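Local coordinates for protein heme oxygenase (Leptospira interrogans, PDB 5KZL) that catalyses the oxygen-dependent breakdown of heme, probably to biliverdin, carbon monoxide and iron, at residues I38-K41 and G42-A45; K66-L69 and V70-S73; F91-G94 and T95-P98. The protein carries 1 engineered substitution. All coordinates share one frame; numbering follows the deposited sequence.

Overall arrangement
The chain is mainly helical and has no strand. All three contacts are local; interaction 1 starts a helix, interaction 3 ends one and interaction 2 is a loop turn. Interactions 1 and 3 lie on the same side of the chain's centre, with centres about 14 Å apart. They touch where helix 41-64 meets helix 82-93, and A45 packs on Y93. Interaction 2 lies far from both, across the chain's centre from interaction 1, with centres about 37 Å apart. Interaction 1 is partly buried and joins a carboxylate cap to apolar packing. Interactions 2 and 3 are surface contacts, the first made by an asparagine and two waters, the second by a tight turn and an aromatic pair.

Interaction 1. Residues I38-K41 and G42-A45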
ATOM      1  N   ILE A  38      -1.361 -16.903 -11.915  1.00 24.15           N
ATOM      2  CA  ILE A  38      -0.744 -16.540 -13.190  1.00 23.14           C
ATOM      3  C   ILE A  38      -0.215 -15.099 -13.144  1.00 26.86           C
ATOM      4  O   ILE A  38      -0.986 -14.150 -12.934  1.00 25.86           O
ATOM      5  CB  ILE A  38      -1.704 -16.750 -14.401  1.00 25.93           C
ATOM      6  CG1 ILE A  38      -2.168 -18.222 -14.510  1.00 26.27           C
ATOM      7  CG2 ILE A  38      -1.083 -16.251 -15.719  1.00 25.73           C
ATOM      8  CD1 ILE A  38      -3.365 -18.417 -15.331  1.00 26.43           C
ATOM      9  N   LEU A  39       1.098 -14.953 -13.375  1.00 21.84           N
ATOM     10  CA  LEU A  39       1.789 -13.672 -13.494  1.00 20.63           C
ATOM     11  C   LEU A  39       2.761 -13.766 -14.643  1.00 22.94           C
ATOM     12  O   LEU A  39       3.326 -14.836 -14.887  1.00 21.79           O
ATOM     13  CB  LEU A  39       2.589 -13.315 -12.228  1.00 20.72           C
ATOM     14  CG  LEU A  39       1.830 -12.879 -10.970  1.00 25.05           C
ATOM     15  CD1 LEU A  39       2.768 -12.838  -9.789  1.00 24.88           C
ATOM     16  CD2 LEU A  39       1.174 -11.511 -11.150  1.00 25.15           C
ATOM     17  N   GLU A  40       2.984 -12.642 -15.323  1.00 18.62           N
ATOM     18  CA  GLU A  40       3.980 -12.513 -16.382  1.00 17.57           C
ATOM     19  C   GLU A  40       5.041 -11.539 -15.822  1.00 18.58           C
ATOM     20  O   GLU A  40       4.689 -10.454 -15.343  1.00 15.56           O
ATOM     21  CB  GLU A  40       3.345 -11.975 -17.673  1.00 18.61           C
ATOM     22  CG  GLU A  40       4.257 -12.046 -18.891  1.00 28.45           C
ATOM     23  CD  GLU A  40       5.241 -10.902 -19.069  1.00 39.86           C
ATOM     24  OE1 GLU A  40       4.794  -9.731 -19.099  1.00 31.45           O
ATOM     25  OE2 GLU A  40       6.455 -11.178 -19.221  1.00 30.17           O
ATOM     26  N   LYS A  41       6.325 -11.949 -15.883  1.00 15.54           N
ATOM     27  CA  LYS A  41       7.511 -11.244 -15.382  1.00 15.16           C
ATOM     28  C   LYS A  41       7.480  -9.730 -15.663  1.00 16.52           C
ATOM     29  O   LYS A  41       7.621  -8.923 -14.744  1.00 13.29           O
ATOM     30  CB  LYS A  41       8.766 -11.865 -16.020  1.00 18.97           C
ATOM     31  CG  LYS A  41      10.040 -11.684 -15.226  1.00 37.02           C
ATOM     32  CD  LYS A  41      11.250 -12.092 -16.077  1.00 43.90           C
ATOM     33  CE  LYS A  41      12.223 -10.954 -16.341  1.00 40.08           C
ATOM     34  NZ  LYS A  41      12.655 -10.250 -15.091  1.00 13.95           N
ATOM     35  N   GLY A  42       7.310  -9.380 -16.932  1.00 13.91           N
ATOM     36  CA  GLY A  42       7.296  -8.005 -17.416  1.00 13.43           C
ATOM     37  C   GLY A  42       6.215  -7.174 -16.781  1.00 15.61           C
ATOM     38  O   GLY A  42       6.496  -6.100 -16.262  1.00 14.73           O
ATOM     39  N   THR A  43       4.975  -7.689 -16.800  1.00 12.41           N
ATOM     40  CA  THR A  43       3.802  -7.033 -16.221  1.00 11.74           C
ATOM     41  C   THR A  43       3.963  -6.878 -14.701  1.00 11.20           C
ATOM     42  O   THR A  43       3.698  -5.813 -14.154  1.00  9.74           O
ATOM     43  CB  THR A  43       2.534  -7.782 -16.649  1.00 20.35           C
ATOM     44  OG1 THR A  43       2.505  -7.837 -18.083  1.00 23.18           O
ATOM     45  CG2 THR A  43       1.283  -7.111 -16.164  1.00 17.40           C
ATOM     46  N   TYR A  44       4.429  -7.936 -14.038  1.00  8.16           N
ATOM     47  CA  TYR A  44       4.653  -7.910 -12.600  1.00  7.32           C
ATOM     48  C   TYR A  44       5.660  -6.813 -12.200  1.00 11.13           C
ATOM     49  O   TYR A  44       5.443  -6.096 -11.217  1.00 10.61           O
ATOM     50  CB  TYR A  44       5.089  -9.297 -12.080  1.00  7.40           C
ATOM     51  CG  TYR A  44       5.174  -9.304 -10.570  1.00  6.86           C
ATOM     52  CD1 TYR A  44       4.021  -9.305  -9.785  1.00  9.30           C
ATOM     53  CD2 TYR A  44       6.406  -9.307  -9.922  1.00  6.94           C
ATOM     54  CE1 TYR A  44       4.093  -9.299  -8.396  1.00  9.50           C
ATOM     55  CE2 TYR A  44       6.490  -9.281  -8.529  1.00  7.08           C
ATOM     56  CZ  TYR A  44       5.329  -9.284  -7.772  1.00 10.84           C
ATOM     57  OH  TYR A  44       5.400  -9.239  -6.404  1.00  9.48           O
ATOM     58  N   ALA A  45       6.770  -6.704 -12.955  1.00  8.86           N
ATOM     59  CA  ALA A  45       7.810  -5.698 -12.704  1.00  8.87           C
ATOM     60  C   ALA A  45       7.260  -4.252 -12.837  1.00 10.58           C
ATOM     61  O   ALA A  45       7.585  -3.413 -11.986  1.00 10.55           O
ATOM     62  CB  ALA A  45       8.998  -5.936 -13.626  1.00  9.26           C
TER
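G42 and Y44 are held by E40 in two ways, one through its side chain and one through its backbone. The side chain of E40 leaves with CG anti to the backbone N (chi1 -170°) and then bends at chi2. This folds the carboxylate back over the start of the helix. G42 N donates to E40 OE2 at 3.0 Å, and T43 N donates to E40 OE1 at 3.1 Å. Both N-H groups come from above the carboxylate plane rather than within it. T43 OG1 also lies 3.1 Å from E40 OE1. Y44 N donates to E40 O at 2.8 Å in a nearly straight bond of 169°. A45 N follows with a bond to K41 O at 3.0 Å. K41 contributes its backbone and CB here, while its NZ is hydrogen-bonded to F92 O. On the inner side, L39 CD1 lies 3.7 Å from Y44 CD1, and the two side chains slant across each other. F30, F34 and residues of helix 125-151, such as A147 and L151, also touch L39. Y44 is buried, its ring meets those of H47 and F92, and its OH is hydrogen-bonded to Y162. The carboxylate would offset the partial positive charge expected at a helix start. This is an N-cap, with E40 closing the first turn of helix 41-64 through two side-chain bonds.

Interaction 2. Residues K66-L69 and V70-S73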
ATOM      1  N   LYS A  66       5.255  13.276  10.542  1.00 10.93           N
ATOM      2  CA  LYS A  66       5.334  12.306  11.648  1.00 11.09           C
ATOM      3  C   LYS A  66       4.903  12.861  13.019  1.00 15.51           C
ATOM      4  O   LYS A  66       4.412  12.079  13.841  1.00 15.39           O
ATOM      5  CB  LYS A  66       6.726  11.642  11.735  1.00 12.95           C
ATOM      6  CG  LYS A  66       7.856  12.559  12.196  1.00 20.37           C
ATOM      7  CD  LYS A  66       9.136  11.766  12.499  1.00 24.62           C
ATOM      8  CE  LYS A  66       9.845  11.335  11.242  1.00 19.55           C
ATOM      9  NZ  LYS A  66      11.180  10.721  11.509  1.00 14.67           N
ATOM     10  N   ASN A  67       5.079  14.185  13.260  1.00 11.51           N
ATOM     11  CA  ASN A  67       4.706  14.788  14.544  1.00 11.31           C
ATOM     12  C   ASN A  67       3.328  15.441  14.548  1.00 14.14           C
ATOM     13  O   ASN A  67       2.925  15.981  15.576  1.00 13.21           O
ATOM     14  CB  ASN A  67       5.775  15.734  15.057  1.00 12.45           C
ATOM     15  CG  ASN A  67       6.983  14.963  15.529  1.00 36.32           C
ATOM     16  OD1 ASN A  67       6.871  13.931  16.221  1.00 26.33           O
ATOM     17  ND2 ASN A  67       8.154  15.411  15.112  1.00 31.08           N
ATOM     18  N   ASN A  68       2.564  15.298  13.451  1.00 11.13           N
ATOM     19  CA  ASN A  68       1.177  15.732  13.409  1.00 10.95           C
ATOM     20  C   ASN A  68       0.447  15.008  14.564  1.00 16.03           C
ATOM     21  O   ASN A  68       0.681  13.812  14.780  1.00 14.93           O
ATOM     22  CB  ASN A  68       0.555  15.363  12.067  1.00  9.78           C
ATOM     23  CG  ASN A  68      -0.918  15.662  11.970  1.00 20.50           C
ATOM     24  OD1 ASN A  68      -1.757  14.913  12.479  1.00 19.07           O
ATOM     25  ND2 ASN A  68      -1.262  16.731  11.278  1.00  9.80           N
ATOM     26  N   LEU A  69      -0.373  15.746  15.335  1.00 14.40           N
ATOM     27  CA  LEU A  69      -1.058  15.204  16.516  1.00 14.65           C
ATOM     28  C   LEU A  69      -1.974  14.035  16.218  1.00 17.97           C
ATOM     29  O   LEU A  69      -2.080  13.126  17.039  1.00 17.19           O
ATOM     30  CB  LEU A  69      -1.811  16.302  17.302  1.00 14.78           C
ATOM     31  CG  LEU A  69      -0.957  17.339  18.062  1.00 18.62           C
ATOM     32  CD1 LEU A  69      -1.843  18.250  18.880  1.00 18.81           C
ATOM     33  CD2 LEU A  69       0.012  16.666  19.009  1.00 21.93           C
ATOM     34  N   VAL A  70      -2.604  14.029  15.039  1.00 15.81           N
ATOM     35  CA  VAL A  70      -3.471  12.919  14.662  1.00 15.53           C
ATOM     36  C   VAL A  70      -2.636  11.711  14.213  1.00 20.59           C
ATOM     37  O   VAL A  70      -2.915  10.596  14.656  1.00 22.28           O
ATOM     38  CB  VAL A  70      -4.565  13.347  13.647  1.00 18.96           C
ATOM     39  CG1 VAL A  70      -5.243  12.144  13.001  1.00 19.13           C
ATOM     40  CG2 VAL A  70      -5.597  14.249  14.319  1.00 18.92           C
ATOM     41  N   LEU A  71      -1.587  11.927  13.395  1.00 14.60           N
ATOM     42  CA  LEU A  71      -0.774  10.835  12.862  1.00 14.15           C
ATOM     43  C   LEU A  71       0.232  10.224  13.842  1.00 19.28           C
ATOM     44  O   LEU A  71       0.659   9.093  13.622  1.00 18.88           O
ATOM     45  CB  LEU A  71      -0.050  11.242  11.564  1.00 13.47           C
ATOM     46  CG  LEU A  71      -0.901  11.797  10.405  1.00 16.33           C
ATOM     47  CD1 LEU A  71       0.004  12.274   9.289  1.00 15.19           C
ATOM     48  CD2 LEU A  71      -1.866  10.742   9.854  1.00 17.57           C
ATOM     49  N   LYS A  72       0.631  10.959  14.899  1.00 15.80           N
ATOM     50  CA  LYS A  72       1.632  10.524  15.884  1.00 15.59           C
ATOM     51  C   LYS A  72       1.505   9.055  16.326  1.00 18.51           C
ATOM     52  O   LYS A  72       2.495   8.324  16.283  1.00 16.89           O
ATOM     53  CB  LYS A  72       1.624  11.460  17.106  1.00 17.98           C
ATOM     54  CG  LYS A  72       2.849  12.349  17.185  1.00 34.50           C
ATOM     55  CD  LYS A  72       2.922  13.092  18.512  1.00 41.41           C
ATOM     56  CE  LYS A  72       3.846  14.283  18.428  1.00 48.35           C
ATOM     57  NZ  LYS A  72       4.098  14.877  19.766  1.00 54.69           N
ATOM     58  N   SER A  73       0.286   8.607  16.691  1.00 15.66           N
ATOM     59  CA  SER A  73       0.066   7.233  17.150  1.00 15.29           C
ATOM     60  C   SER A  73       0.087   6.161  16.037  1.00 18.08           C
ATOM     61  O   SER A  73       0.082   4.965  16.364  1.00 18.85           O
ATOM     62  CB  SER A  73      -1.208   7.130  17.978  1.00 20.47           C
ATOM     63  OG  SER A  73      -2.315   7.622  17.249  1.00 34.26           O
TER
HETATM   64  O   HOH W   1       3.039   9.817  12.477  1.00 16.67           O
HETATM   65  O   HOH W   2      -1.949  10.284  17.654  1.00 22.89           O
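N68 turns its side-chain oxygen toward V70 and L71, and this is the tight part of the contact. CG of N68 is anti to the backbone N (chi1 175°), which carries the amide over the next turn of chain. N68 OD1 takes two backbone N-H groups. V70 N donates at 2.8 Å to N68 OD1 from above the carbonyl plane. L71 N donates at 3.1 Å to the same OD1, in the carbonyl plane and on a lone pair, so the two approaches differ. The bond from V70 makes an Asx turn. N68 O also works, accepting from K72 N at 2.9 Å. Three of the bonds that hold the turn thus end on this one asparagine, and CG of L71 lies against its OD1. The amide's other end, N68 ND2, is hydrogen-bonded to E123, which helps set its rotation.

The outer side is looser. K72 runs out extended beyond CG across the backbone, and its CE lies 3.4 Å from N67 O. Two waters bridge the backbone of the loop. One water donates to K66 O and, weakly, to L71 O. The other donates to L69 O at 2.9 Å and accepts from S73 N at 3.0 Å. K66 NZ forms a salt bridge with E63 of helix 41-64. The loop joins helix 41-64 to helix 82-93. V70 packs on E123, just before helix 125-151, and on V186, just before helix 188-210.

Interaction 3. Residues F91-G94 and T95-P98; sequences FFYG and TWKP
Y93 O accepts from T95 N at 3.0 Å, in a weak bond with an angle of 149° at the hydrogen. The bond skips one residue and closes a gamma turn about G94. G94 has a positive phi of 87°, which takes the chain out of the helix. The turn brings W96 back beside Y93. The two side chains lie side by side and point the same way. W96 CD1 sits over one face of the Y93 ring, toward its rim. It is 3.4 Å from Y93 CD2 and 3.6 Å from Y93 CE2. The ring of Y93 and the five-membered ring of W96 are oblique, with planes at 39° and centroids 4.8 Å apart. Nearer the backbone, CB of Y93 packs against T95 O at 3.6 Å. The indole has further partners: W96 NE1 is hydrogen-bonded to E49 of helix 41-64, H101 stacks on the ring, and Y52 meets it edge-to-face. That bond and the rings around it would limit how the indole can turn. T95 lies at the exposed side of the turn. The contact marks the end of helix 82-93, where the chain enters the loop to helix 105-120. The loop lies against helix 82-93, where W96 touches L86 and L89, and against helix 41-64, where P98 touches Y53.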
ATOM      1  N   PHE A  91      15.926  -7.401  -8.383  1.00  7.43           N
ATOM      2  CA  PHE A  91      15.866  -8.827  -8.733  1.00  6.61           C
ATOM      3  C   PHE A  91      15.303  -9.015 -10.160  1.00 11.15           C
ATOM      4  O   PHE A  91      15.857  -9.787 -10.950  1.00 10.10           O
ATOM      5  CB  PHE A  91      15.051  -9.650  -7.710  1.00  7.64           C
ATOM      6  CG  PHE A  91      14.793 -11.067  -8.192  1.00  8.81           C
ATOM      7  CD1 PHE A  91      15.793 -12.036  -8.120  1.00 13.12           C
ATOM      8  CD2 PHE A  91      13.590 -11.403  -8.799  1.00  9.73           C
ATOM      9  CE1 PHE A  91      15.571 -13.326  -8.613  1.00 13.27           C
ATOM     10  CE2 PHE A  91      13.380 -12.679  -9.322  1.00 13.05           C
ATOM     11  CZ  PHE A  91      14.370 -13.634  -9.224  1.00 12.34           C
ATOM     12  N   PHE A  92      14.187  -8.337 -10.469  1.00  9.25           N
ATOM     13  CA  PHE A  92      13.557  -8.480 -11.782  1.00  7.78           C
ATOM     14  C   PHE A  92      14.328  -7.812 -12.941  1.00 13.31           C
ATOM     15  O   PHE A  92      14.383  -8.367 -14.046  1.00 13.03           O
ATOM     16  CB  PHE A  92      12.097  -8.000 -11.747  1.00  9.05           C
ATOM     17  CG  PHE A  92      11.255  -8.958 -10.943  1.00  9.45           C
ATOM     18  CD1 PHE A  92      10.919 -10.204 -11.449  1.00 11.49           C
ATOM     19  CD2 PHE A  92      10.868  -8.644  -9.640  1.00  9.65           C
ATOM     20  CE1 PHE A  92      10.202 -11.123 -10.673  1.00 11.90           C
ATOM     21  CE2 PHE A  92      10.153  -9.559  -8.867  1.00 12.49           C
ATOM     22  CZ  PHE A  92       9.814 -10.789  -9.392  1.00 10.21           C
ATOM     23  N   TYR A  93      14.895  -6.627 -12.700  1.00  9.43           N
ATOM     24  CA  TYR A  93      15.566  -5.883 -13.769  1.00  9.01           C
ATOM     25  C   TYR A  93      17.085  -6.063 -13.879  1.00 14.16           C
ATOM     26  O   TYR A  93      17.657  -5.681 -14.911  1.00 14.32           O
ATOM     27  CB  TYR A  93      15.249  -4.401 -13.640  1.00  8.83           C
ATOM     28  CG  TYR A  93      13.854  -4.050 -14.101  1.00  9.31           C
ATOM     29  CD1 TYR A  93      13.561  -3.905 -15.457  1.00 12.41           C
ATOM     30  CD2 TYR A  93      12.834  -3.819 -13.186  1.00  9.13           C
ATOM     31  CE1 TYR A  93      12.282  -3.569 -15.889  1.00 12.23           C
ATOM     32  CE2 TYR A  93      11.548  -3.465 -13.609  1.00 10.04           C
ATOM     33  CZ  TYR A  93      11.278  -3.345 -14.963  1.00 17.28           C
ATOM     34  OH  TYR A  93      10.019  -3.014 -15.408  1.00 20.30           O
ATOM     35  N   GLY A  94      17.724  -6.554 -12.813  1.00 11.19           N
ATOM     36  CA  GLY A  94      19.175  -6.681 -12.728  1.00 11.22           C
ATOM     37  C   GLY A  94      19.724  -5.363 -12.214  1.00 16.44           C
ATOM     38  O   GLY A  94      20.433  -5.317 -11.210  1.00 16.77           O
ATOM     39  N   THR A  95      19.336  -4.264 -12.884  1.00 13.11           N
ATOM     40  CA  THR A  95      19.652  -2.888 -12.521  1.00 13.72           C
ATOM     41  C   THR A  95      18.407  -2.056 -12.847  1.00 17.51           C
ATOM     42  O   THR A  95      17.969  -2.033 -14.000  1.00 17.82           O
ATOM     43  CB  THR A  95      20.973  -2.408 -13.169  1.00 22.43           C
ATOM     44  OG1 THR A  95      21.093  -1.007 -12.968  1.00 23.70           O
ATOM     45  CG2 THR A  95      21.084  -2.742 -14.665  1.00 26.30           C
ATOM     46  N   TRP A  96      17.790  -1.443 -11.833  1.00 15.15           N
ATOM     47  CA  TRP A  96      16.614  -0.654 -12.132  1.00 14.49           C
ATOM     48  C   TRP A  96      16.925   0.829 -12.122  1.00 21.45           C
ATOM     49  O   TRP A  96      17.235   1.395 -11.085  1.00 19.35           O
ATOM     50  CB  TRP A  96      15.400  -1.017 -11.261  1.00 12.06           C
ATOM     51  CG  TRP A  96      14.151  -0.286 -11.645  1.00 11.93           C
ATOM     52  CD1 TRP A  96      13.386  -0.489 -12.761  1.00 14.55           C
ATOM     53  CD2 TRP A  96      13.507   0.756 -10.900  1.00 10.97           C
ATOM     54  NE1 TRP A  96      12.305   0.364 -12.755  1.00 13.16           N
ATOM     55  CE2 TRP A  96      12.362   1.150 -11.631  1.00 14.44           C
ATOM     56  CE3 TRP A  96      13.782   1.395  -9.679  1.00 11.97           C
ATOM     57  CZ2 TRP A  96      11.506   2.169 -11.192  1.00 13.40           C
ATOM     58  CZ3 TRP A  96      12.930   2.403  -9.243  1.00 13.06           C
ATOM     59  CH2 TRP A  96      11.805   2.775  -9.991  1.00 13.40           C
ATOM     60  N   LYS A  97      16.825   1.451 -13.300  1.00 22.48           N
ATOM     61  CA  LYS A  97      17.041   2.886 -13.481  1.00 23.94           C
ATOM     62  C   LYS A  97      15.658   3.616 -13.489  1.00 27.77           C
ATOM     63  O   LYS A  97      14.891   3.420 -14.439  1.00 26.11           O
ATOM     64  CB  LYS A  97      17.855   3.147 -14.780  1.00 27.52           C
ATOM     65  CG  LYS A  97      18.004   4.626 -15.168  1.00 45.92           C
ATOM     66  CD  LYS A  97      19.221   5.301 -14.527  1.00 53.63           C
ATOM     67  CE  LYS A  97      19.120   6.810 -14.539  1.00 61.49           C
ATOM     68  NZ  LYS A  97      19.208   7.371 -15.913  1.00 71.15           N
ATOM     69  N   PRO A  98      15.326   4.432 -12.443  1.00 24.21           N
ATOM     70  CA  PRO A  98      14.029   5.144 -12.435  1.00 24.90           C
ATOM     71  C   PRO A  98      13.782   6.047 -13.651  1.00 31.56           C
ATOM     72  O   PRO A  98      12.654   6.125 -14.121  1.00 31.52           O
ATOM     73  CB  PRO A  98      14.079   5.963 -11.129  1.00 26.22           C
ATOM     74  CG  PRO A  98      15.044   5.218 -10.262  1.00 30.05           C
ATOM     75  CD  PRO A  98      16.094   4.730 -11.216  1.00 25.51           C
TER